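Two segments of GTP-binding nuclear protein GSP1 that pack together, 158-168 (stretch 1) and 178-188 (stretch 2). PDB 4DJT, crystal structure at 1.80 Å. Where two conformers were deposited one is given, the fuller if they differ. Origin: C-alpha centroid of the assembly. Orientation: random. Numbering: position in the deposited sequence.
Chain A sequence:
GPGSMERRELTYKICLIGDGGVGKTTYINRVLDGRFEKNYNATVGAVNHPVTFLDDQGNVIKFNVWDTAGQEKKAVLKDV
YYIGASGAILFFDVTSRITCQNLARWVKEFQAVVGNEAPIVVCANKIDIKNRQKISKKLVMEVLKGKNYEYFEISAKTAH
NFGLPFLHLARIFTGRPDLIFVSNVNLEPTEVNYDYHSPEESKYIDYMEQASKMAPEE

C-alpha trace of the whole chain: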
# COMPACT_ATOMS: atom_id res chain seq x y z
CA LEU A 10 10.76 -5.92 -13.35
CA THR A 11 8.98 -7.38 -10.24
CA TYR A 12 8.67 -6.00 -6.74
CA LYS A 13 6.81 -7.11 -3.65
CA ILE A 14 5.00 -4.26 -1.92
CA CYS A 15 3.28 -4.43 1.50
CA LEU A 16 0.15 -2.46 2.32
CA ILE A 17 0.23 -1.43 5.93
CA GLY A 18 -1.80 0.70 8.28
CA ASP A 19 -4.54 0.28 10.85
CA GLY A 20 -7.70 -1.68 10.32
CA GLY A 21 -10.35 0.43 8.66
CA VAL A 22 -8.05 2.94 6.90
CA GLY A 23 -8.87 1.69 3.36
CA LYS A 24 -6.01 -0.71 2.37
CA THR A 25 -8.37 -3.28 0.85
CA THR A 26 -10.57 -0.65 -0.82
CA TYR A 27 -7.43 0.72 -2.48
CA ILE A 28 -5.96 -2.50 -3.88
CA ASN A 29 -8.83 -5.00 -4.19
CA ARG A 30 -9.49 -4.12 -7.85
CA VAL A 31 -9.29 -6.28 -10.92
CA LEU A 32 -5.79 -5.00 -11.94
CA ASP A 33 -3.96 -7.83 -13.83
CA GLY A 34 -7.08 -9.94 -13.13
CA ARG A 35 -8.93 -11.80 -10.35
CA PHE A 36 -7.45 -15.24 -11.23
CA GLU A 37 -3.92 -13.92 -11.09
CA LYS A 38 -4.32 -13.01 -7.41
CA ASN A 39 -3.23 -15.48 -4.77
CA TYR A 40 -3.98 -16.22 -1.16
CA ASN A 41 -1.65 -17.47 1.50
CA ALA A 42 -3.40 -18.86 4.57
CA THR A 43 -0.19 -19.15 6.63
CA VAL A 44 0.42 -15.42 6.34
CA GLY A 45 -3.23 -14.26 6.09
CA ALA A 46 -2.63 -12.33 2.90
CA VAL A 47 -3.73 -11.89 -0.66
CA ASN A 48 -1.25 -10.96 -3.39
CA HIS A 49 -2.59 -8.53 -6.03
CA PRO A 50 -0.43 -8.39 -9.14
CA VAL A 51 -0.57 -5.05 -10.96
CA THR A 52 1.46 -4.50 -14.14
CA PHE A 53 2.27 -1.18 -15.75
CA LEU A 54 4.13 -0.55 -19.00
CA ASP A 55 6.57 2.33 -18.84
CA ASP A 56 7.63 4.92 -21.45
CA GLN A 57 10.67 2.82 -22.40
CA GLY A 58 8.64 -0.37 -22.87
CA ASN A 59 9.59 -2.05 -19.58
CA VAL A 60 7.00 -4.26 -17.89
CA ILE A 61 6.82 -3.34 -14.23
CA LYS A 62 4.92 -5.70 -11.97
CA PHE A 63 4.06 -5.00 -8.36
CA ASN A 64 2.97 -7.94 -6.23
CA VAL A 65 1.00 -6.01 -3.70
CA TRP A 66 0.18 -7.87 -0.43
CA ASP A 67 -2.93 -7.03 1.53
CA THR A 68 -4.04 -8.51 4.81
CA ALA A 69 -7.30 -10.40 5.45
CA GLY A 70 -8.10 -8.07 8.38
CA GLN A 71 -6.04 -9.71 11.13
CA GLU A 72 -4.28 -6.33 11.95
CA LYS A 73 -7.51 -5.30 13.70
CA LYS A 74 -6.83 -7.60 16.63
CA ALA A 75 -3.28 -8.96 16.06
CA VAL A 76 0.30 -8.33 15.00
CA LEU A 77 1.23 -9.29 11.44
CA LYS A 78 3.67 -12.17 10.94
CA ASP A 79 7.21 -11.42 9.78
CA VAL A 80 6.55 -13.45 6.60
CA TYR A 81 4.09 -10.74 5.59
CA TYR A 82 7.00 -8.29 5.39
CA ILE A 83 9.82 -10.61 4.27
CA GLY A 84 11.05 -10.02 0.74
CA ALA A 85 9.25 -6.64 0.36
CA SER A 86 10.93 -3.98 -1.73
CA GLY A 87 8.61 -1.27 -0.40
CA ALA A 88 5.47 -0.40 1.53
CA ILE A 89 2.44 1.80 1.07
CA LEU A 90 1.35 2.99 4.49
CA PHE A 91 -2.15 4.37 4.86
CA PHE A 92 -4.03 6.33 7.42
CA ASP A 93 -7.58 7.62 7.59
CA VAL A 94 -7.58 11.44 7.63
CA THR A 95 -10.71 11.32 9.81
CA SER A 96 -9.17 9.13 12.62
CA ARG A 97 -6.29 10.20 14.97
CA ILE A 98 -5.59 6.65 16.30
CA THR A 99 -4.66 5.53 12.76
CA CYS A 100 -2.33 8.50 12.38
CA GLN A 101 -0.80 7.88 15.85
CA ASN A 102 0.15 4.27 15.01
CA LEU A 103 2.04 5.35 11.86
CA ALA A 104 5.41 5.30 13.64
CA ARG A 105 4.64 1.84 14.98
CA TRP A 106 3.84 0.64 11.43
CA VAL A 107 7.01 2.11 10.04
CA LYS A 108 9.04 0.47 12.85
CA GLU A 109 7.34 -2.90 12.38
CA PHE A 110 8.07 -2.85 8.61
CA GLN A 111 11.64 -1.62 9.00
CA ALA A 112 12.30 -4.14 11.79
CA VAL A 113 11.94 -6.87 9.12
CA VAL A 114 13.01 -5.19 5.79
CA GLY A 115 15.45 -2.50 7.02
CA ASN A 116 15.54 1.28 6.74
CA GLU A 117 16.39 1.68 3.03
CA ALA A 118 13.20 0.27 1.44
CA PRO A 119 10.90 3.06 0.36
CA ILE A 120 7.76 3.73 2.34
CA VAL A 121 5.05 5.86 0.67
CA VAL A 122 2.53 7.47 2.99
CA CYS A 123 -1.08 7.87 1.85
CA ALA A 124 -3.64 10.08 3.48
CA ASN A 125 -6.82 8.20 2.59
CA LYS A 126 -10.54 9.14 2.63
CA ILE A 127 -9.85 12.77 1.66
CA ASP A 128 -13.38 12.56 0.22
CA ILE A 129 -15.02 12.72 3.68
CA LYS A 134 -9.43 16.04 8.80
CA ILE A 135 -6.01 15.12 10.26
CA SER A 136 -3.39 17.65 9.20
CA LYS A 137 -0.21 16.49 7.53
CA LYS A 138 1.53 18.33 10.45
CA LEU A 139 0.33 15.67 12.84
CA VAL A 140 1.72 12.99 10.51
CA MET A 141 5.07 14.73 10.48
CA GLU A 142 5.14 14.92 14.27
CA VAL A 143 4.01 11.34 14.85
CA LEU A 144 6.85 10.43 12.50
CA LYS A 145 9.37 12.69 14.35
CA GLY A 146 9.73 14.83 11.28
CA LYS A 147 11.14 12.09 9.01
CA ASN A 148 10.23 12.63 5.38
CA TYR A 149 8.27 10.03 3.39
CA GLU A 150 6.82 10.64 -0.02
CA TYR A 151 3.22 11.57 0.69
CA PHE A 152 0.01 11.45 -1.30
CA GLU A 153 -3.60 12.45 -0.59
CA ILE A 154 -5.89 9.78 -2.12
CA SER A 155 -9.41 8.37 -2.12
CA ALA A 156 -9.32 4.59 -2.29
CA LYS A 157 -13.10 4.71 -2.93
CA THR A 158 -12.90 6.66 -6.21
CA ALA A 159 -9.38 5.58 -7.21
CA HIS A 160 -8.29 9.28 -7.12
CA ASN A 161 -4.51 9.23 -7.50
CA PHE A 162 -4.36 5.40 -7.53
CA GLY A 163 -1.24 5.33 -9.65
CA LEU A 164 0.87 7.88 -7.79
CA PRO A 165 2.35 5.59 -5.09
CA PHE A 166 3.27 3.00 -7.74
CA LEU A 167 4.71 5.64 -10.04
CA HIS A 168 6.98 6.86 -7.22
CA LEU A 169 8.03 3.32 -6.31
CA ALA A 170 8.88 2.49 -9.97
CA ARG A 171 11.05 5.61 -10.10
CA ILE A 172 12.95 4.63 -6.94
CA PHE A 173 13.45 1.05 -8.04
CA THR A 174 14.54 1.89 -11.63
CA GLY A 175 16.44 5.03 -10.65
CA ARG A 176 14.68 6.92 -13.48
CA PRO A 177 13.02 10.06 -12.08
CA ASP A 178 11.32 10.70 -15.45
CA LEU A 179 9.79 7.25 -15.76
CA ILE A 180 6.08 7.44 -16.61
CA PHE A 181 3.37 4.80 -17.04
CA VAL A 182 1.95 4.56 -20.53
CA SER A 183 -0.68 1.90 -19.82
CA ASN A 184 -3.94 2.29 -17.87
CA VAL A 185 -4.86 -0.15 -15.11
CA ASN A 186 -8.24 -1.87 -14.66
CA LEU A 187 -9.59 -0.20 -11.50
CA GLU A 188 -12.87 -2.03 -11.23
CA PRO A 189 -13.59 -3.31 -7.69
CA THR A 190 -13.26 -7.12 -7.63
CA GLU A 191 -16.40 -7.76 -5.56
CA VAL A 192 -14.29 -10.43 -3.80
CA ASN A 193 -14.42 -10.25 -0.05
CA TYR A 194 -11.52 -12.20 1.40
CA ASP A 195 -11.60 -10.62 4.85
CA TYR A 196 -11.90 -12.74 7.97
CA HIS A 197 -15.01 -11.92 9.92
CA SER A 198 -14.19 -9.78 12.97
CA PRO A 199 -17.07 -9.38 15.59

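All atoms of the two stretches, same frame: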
# COMPACT_ATOMS: atom_id res chain seq x y z
N THR A 158 -12.73 6.19 -4.84
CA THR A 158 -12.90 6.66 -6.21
C THR A 158 -11.67 6.41 -7.09
O THR A 158 -11.65 6.78 -8.26
CB THR A 158 -13.20 8.15 -6.24
OG1 THR A 158 -12.04 8.87 -5.82
CG2 THR A 158 -14.39 8.48 -5.30
N ALA A 159 -10.64 5.80 -6.52
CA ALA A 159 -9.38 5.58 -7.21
C ALA A 159 -8.62 6.89 -7.55
O ALA A 159 -7.68 6.86 -8.34
CB ALA A 159 -9.63 4.75 -8.47
N HIS A 160 -9.00 8.01 -6.93
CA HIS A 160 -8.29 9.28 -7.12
C HIS A 160 -6.85 9.08 -6.74
O HIS A 160 -6.57 8.69 -5.62
CB HIS A 160 -8.91 10.40 -6.26
CG HIS A 160 -8.17 11.75 -6.32
ND1 HIS A 160 -8.17 12.53 -7.43
CD2 HIS A 160 -7.44 12.45 -5.34
CE1 HIS A 160 -7.47 13.67 -7.18
NE2 HIS A 160 -7.04 13.63 -5.90
N ASN A 161 -5.96 9.34 -7.68
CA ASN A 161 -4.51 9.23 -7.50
C ASN A 161 -3.97 7.81 -7.29
O ASN A 161 -2.88 7.65 -6.75
CB ASN A 161 -4.02 10.15 -6.34
CG ASN A 161 -3.93 11.60 -6.73
OD1 ASN A 161 -4.16 11.95 -7.88
ND2 ASN A 161 -3.62 12.47 -5.75
N PHE A 162 -4.70 6.79 -7.77
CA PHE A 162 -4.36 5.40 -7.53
C PHE A 162 -2.92 5.12 -7.93
O PHE A 162 -2.21 4.41 -7.23
CB PHE A 162 -5.24 4.44 -8.33
CG PHE A 162 -4.82 2.99 -8.18
CD1 PHE A 162 -5.27 2.23 -7.11
CD2 PHE A 162 -3.92 2.41 -9.07
CE1 PHE A 162 -4.86 0.93 -6.94
CE2 PHE A 162 -3.50 1.11 -8.91
CZ PHE A 162 -3.99 0.34 -7.84
N GLY A 163 -2.54 5.62 -9.11
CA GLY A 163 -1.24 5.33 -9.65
C GLY A 163 -0.06 5.98 -9.00
O GLY A 163 1.09 5.51 -9.22
N LEU A 164 -0.27 7.06 -8.23
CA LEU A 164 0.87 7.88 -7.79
C LEU A 164 1.87 7.11 -6.90
O LEU A 164 3.07 7.23 -7.11
CB LEU A 164 0.42 9.21 -7.12
CG LEU A 164 -0.39 10.14 -8.03
CD1 LEU A 164 -0.70 11.43 -7.26
CD2 LEU A 164 0.37 10.47 -9.32
N PRO A 165 1.38 6.31 -5.90
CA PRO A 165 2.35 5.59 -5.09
C PRO A 165 3.19 4.64 -5.93
O PRO A 165 4.39 4.52 -5.71
CB PRO A 165 1.49 4.83 -4.08
CG PRO A 165 0.26 5.73 -3.96
CD PRO A 165 0.02 6.11 -5.39
N PHE A 166 2.55 3.97 -6.88
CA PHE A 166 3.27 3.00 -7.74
C PHE A 166 4.23 3.71 -8.67
O PHE A 166 5.35 3.25 -8.92
CB PHE A 166 2.28 2.13 -8.52
CG PHE A 166 1.47 1.24 -7.65
CD1 PHE A 166 2.06 0.17 -7.01
CD2 PHE A 166 0.13 1.50 -7.39
CE1 PHE A 166 1.35 -0.62 -6.14
CE2 PHE A 166 -0.58 0.71 -6.55
CZ PHE A 166 0.01 -0.36 -5.92
N LEU A 167 3.82 4.84 -9.20
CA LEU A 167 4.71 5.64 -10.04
C LEU A 167 5.97 6.03 -9.29
O LEU A 167 7.09 5.87 -9.79
CB LEU A 167 3.99 6.88 -10.56
CG LEU A 167 4.75 7.79 -11.55
CD1 LEU A 167 5.21 7.02 -12.78
CD2 LEU A 167 3.89 9.01 -11.93
N HIS A 168 5.81 6.54 -8.07
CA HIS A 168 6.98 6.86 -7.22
C HIS A 168 7.89 5.67 -6.97
O HIS A 168 9.11 5.75 -7.10
CB HIS A 168 6.55 7.43 -5.88
CG HIS A 168 7.71 7.93 -5.05
ND1 HIS A 168 8.42 9.00 -5.39
CD2 HIS A 168 8.33 7.39 -3.92
CE1 HIS A 168 9.41 9.19 -4.49
NE2 HIS A 168 9.36 8.20 -3.61
N ASP A 178 12.25 10.31 -14.37
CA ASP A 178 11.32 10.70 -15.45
C ASP A 178 10.50 9.54 -16.00
O ASP A 178 9.76 9.71 -16.97
CB ASP A 178 12.05 11.44 -16.57
CG ASP A 178 13.26 10.67 -17.12
OD1 ASP A 178 13.71 9.65 -16.56
OD2 ASP A 178 13.78 11.15 -18.13
N LEU A 179 10.57 8.39 -15.35
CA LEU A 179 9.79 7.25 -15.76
C LEU A 179 8.33 7.64 -15.65
O LEU A 179 7.92 8.20 -14.64
CB LEU A 179 10.10 6.03 -14.89
CG LEU A 179 9.36 4.71 -15.10
CD1 LEU A 179 10.17 3.57 -14.49
CD2 LEU A 179 7.94 4.77 -14.48
N ILE A 180 7.55 7.33 -16.68
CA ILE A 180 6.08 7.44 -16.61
C ILE A 180 5.39 6.14 -17.03
O ILE A 180 5.98 5.30 -17.70
CB ILE A 180 5.52 8.59 -17.50
CG1 ILE A 180 5.90 8.38 -18.97
CG2 ILE A 180 6.02 9.95 -17.03
CD1 ILE A 180 5.15 9.31 -19.93
N PHE A 181 4.14 5.97 -16.62
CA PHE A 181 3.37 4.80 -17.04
C PHE A 181 2.61 5.16 -18.29
O PHE A 181 2.03 6.22 -18.36
CB PHE A 181 2.38 4.34 -15.95
CG PHE A 181 3.04 3.82 -14.68
CD1 PHE A 181 4.26 3.18 -14.71
CD2 PHE A 181 2.39 3.95 -13.45
CE1 PHE A 181 4.84 2.69 -13.54
CE2 PHE A 181 2.98 3.48 -12.28
CZ PHE A 181 4.18 2.83 -12.32
N VAL A 182 2.66 4.30 -19.28
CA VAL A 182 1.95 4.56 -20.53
C VAL A 182 0.77 3.64 -20.74
O VAL A 182 0.16 3.66 -21.79
CB VAL A 182 2.89 4.42 -21.74
CG1 VAL A 182 4.11 5.30 -21.53
CG2 VAL A 182 3.27 2.97 -21.95
N SER A 183 0.49 2.79 -19.77
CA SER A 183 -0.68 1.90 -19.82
C SER A 183 -1.63 2.31 -18.71
O SER A 183 -1.22 2.96 -17.76
CB SER A 183 -0.26 0.45 -19.63
OG SER A 183 0.47 0.26 -18.41
N ASN A 184 -2.91 1.99 -18.87
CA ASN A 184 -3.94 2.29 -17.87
C ASN A 184 -4.36 1.02 -17.16
O ASN A 184 -4.55 -0.01 -17.81
CB ASN A 184 -5.16 2.92 -18.56
CG ASN A 184 -4.81 4.22 -19.28
OD1 ASN A 184 -4.55 5.24 -18.65
ND2 ASN A 184 -4.76 4.16 -20.60
N VAL A 185 -4.51 1.07 -15.85
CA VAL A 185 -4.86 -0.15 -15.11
C VAL A 185 -6.36 -0.30 -14.93
O VAL A 185 -7.08 0.71 -14.79
CB VAL A 185 -4.14 -0.25 -13.73
CG1 VAL A 185 -2.64 -0.45 -13.96
CG2 VAL A 185 -4.44 0.96 -12.85
N ASN A 186 -6.81 -1.55 -14.91
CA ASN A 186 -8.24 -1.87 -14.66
C ASN A 186 -8.57 -1.66 -13.18
O ASN A 186 -8.07 -2.41 -12.31
CB ASN A 186 -8.58 -3.31 -15.07
CG ASN A 186 -10.06 -3.63 -14.93
OD1 ASN A 186 -10.74 -3.10 -14.06
ND2 ASN A 186 -10.56 -4.50 -15.79
N LEU A 187 -9.36 -0.64 -12.90
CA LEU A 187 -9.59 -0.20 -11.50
C LEU A 187 -10.93 -0.64 -10.97
O LEU A 187 -11.40 -0.13 -9.94
CB LEU A 187 -9.44 1.31 -11.38
CG LEU A 187 -8.06 1.87 -11.71
CD1 LEU A 187 -8.15 3.39 -11.87
CD2 LEU A 187 -7.06 1.47 -10.64
N GLU A 188 -11.58 -1.58 -11.67
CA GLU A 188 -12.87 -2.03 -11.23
C GLU A 188 -12.73 -2.83 -9.92
O GLU A 188 -11.83 -3.65 -9.78
CB GLU A 188 -13.59 -2.83 -12.31
CG GLU A 188 -14.00 -1.96 -13.48
CD GLU A 188 -14.54 -2.72 -14.68
OE1 GLU A 188 -14.45 -3.97 -14.76
OE2 GLU A 188 -15.06 -2.03 -15.58

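The two stretches are held together mainly by apolar packing, with some contacts of side chains to backbone. No hydrogen bond crosses between them, and the 359 Å² they bury, both sides summed, is covered mainly by aliphatic and aromatic side chains. Stretch 2 has no regular helix or strand; it passes two turns and the first part of a helix in stretch 1. The two stretches run in opposite senses, so the start of stretch 2 meets Leu 167 and its end meets Ala 159.

Asp 178 is exposed and makes no contact, as suits a charged residue at the margin of an apolar patch. The contact begins at Leu 179. Its CA-to-CB bond points sideways, but its extended t,t side chain brings the tip nearer, so that Leu 179 CD2 lies 3.9 Å from Leu 167 CD1. The same Leu 167 CD1 lies 3.5 Å from the backbone atom Leu 179 O, and 3.9 Å from Ile 180 CA. Leu 167 thus packs on backbone as well as side chain. The CA-to-CB bond of Ile 180 points away, and the residue contributes little more than its main chain.

Phe 181 is the centre of this half of the contact. Its CA-to-CB bond points toward stretch 1, and chi1 in the m well sets the ring against the helix. Leu 167 CD1 sits over one face, 4.1 Å from the centroid of the Phe 181 ring and only 5° off the ring normal, a CH-pi contact. A flat ring offers a broad surface to a methyl group, and the branched end of leucine can reach it. The edge of the ring meets main chain: Phe 181 CZ is 3.6 Å from Phe 166 O, and Phe 181 CE2 is 4.1 Å from Gly 163 O. The weakly positive C-H edge of an aromatic ring suits such oxygens. Gly 163 O also accepts the backbone hydrogen bond from Leu 167 N, at 2.8 Å, so it already has a hydrogen-bond donor within stretch 1. Phe 166 CB adds a contact, 4.1 Å from Phe 181 CE2, while the end of the Phe 166 side chain leads away.

Val 182, Ser 183 and Asn 184 make no contact with stretch 1; Ser 183 OG is hydrogen-bonded elsewhere in the structure. Contact resumes at Val 185, whose CA-to-CB bond points toward stretch 1 and whose compact side chain places Val 185 CG2 4.1 Å from Phe 162 CE2.

Asn 186 is again out of reach. Asn 186 OD1 instead accepts a hydrogen bond from Glu 188 N, at 3.0 Å, bridging over Leu 187. The CA-to-CB bond of Leu 187 points toward stretch 1, and the leucine fork lets it touch two residues: Leu 187 CD2 lies 3.8 Å from the centroid of the Phe 162 ring, 17° off its normal, while Leu 187 CD1 is 3.9 Å from Ala 159 CB. Buried Phe 162 suits its place because its flat face receives a methyl, and the single methyl of Ala 159 packs beside Leu 187 CD1. The turn from Ala 159 to Phe 162, closed by Phe 162 N to Ala 159 O at 3.0 Å, joins these two partners.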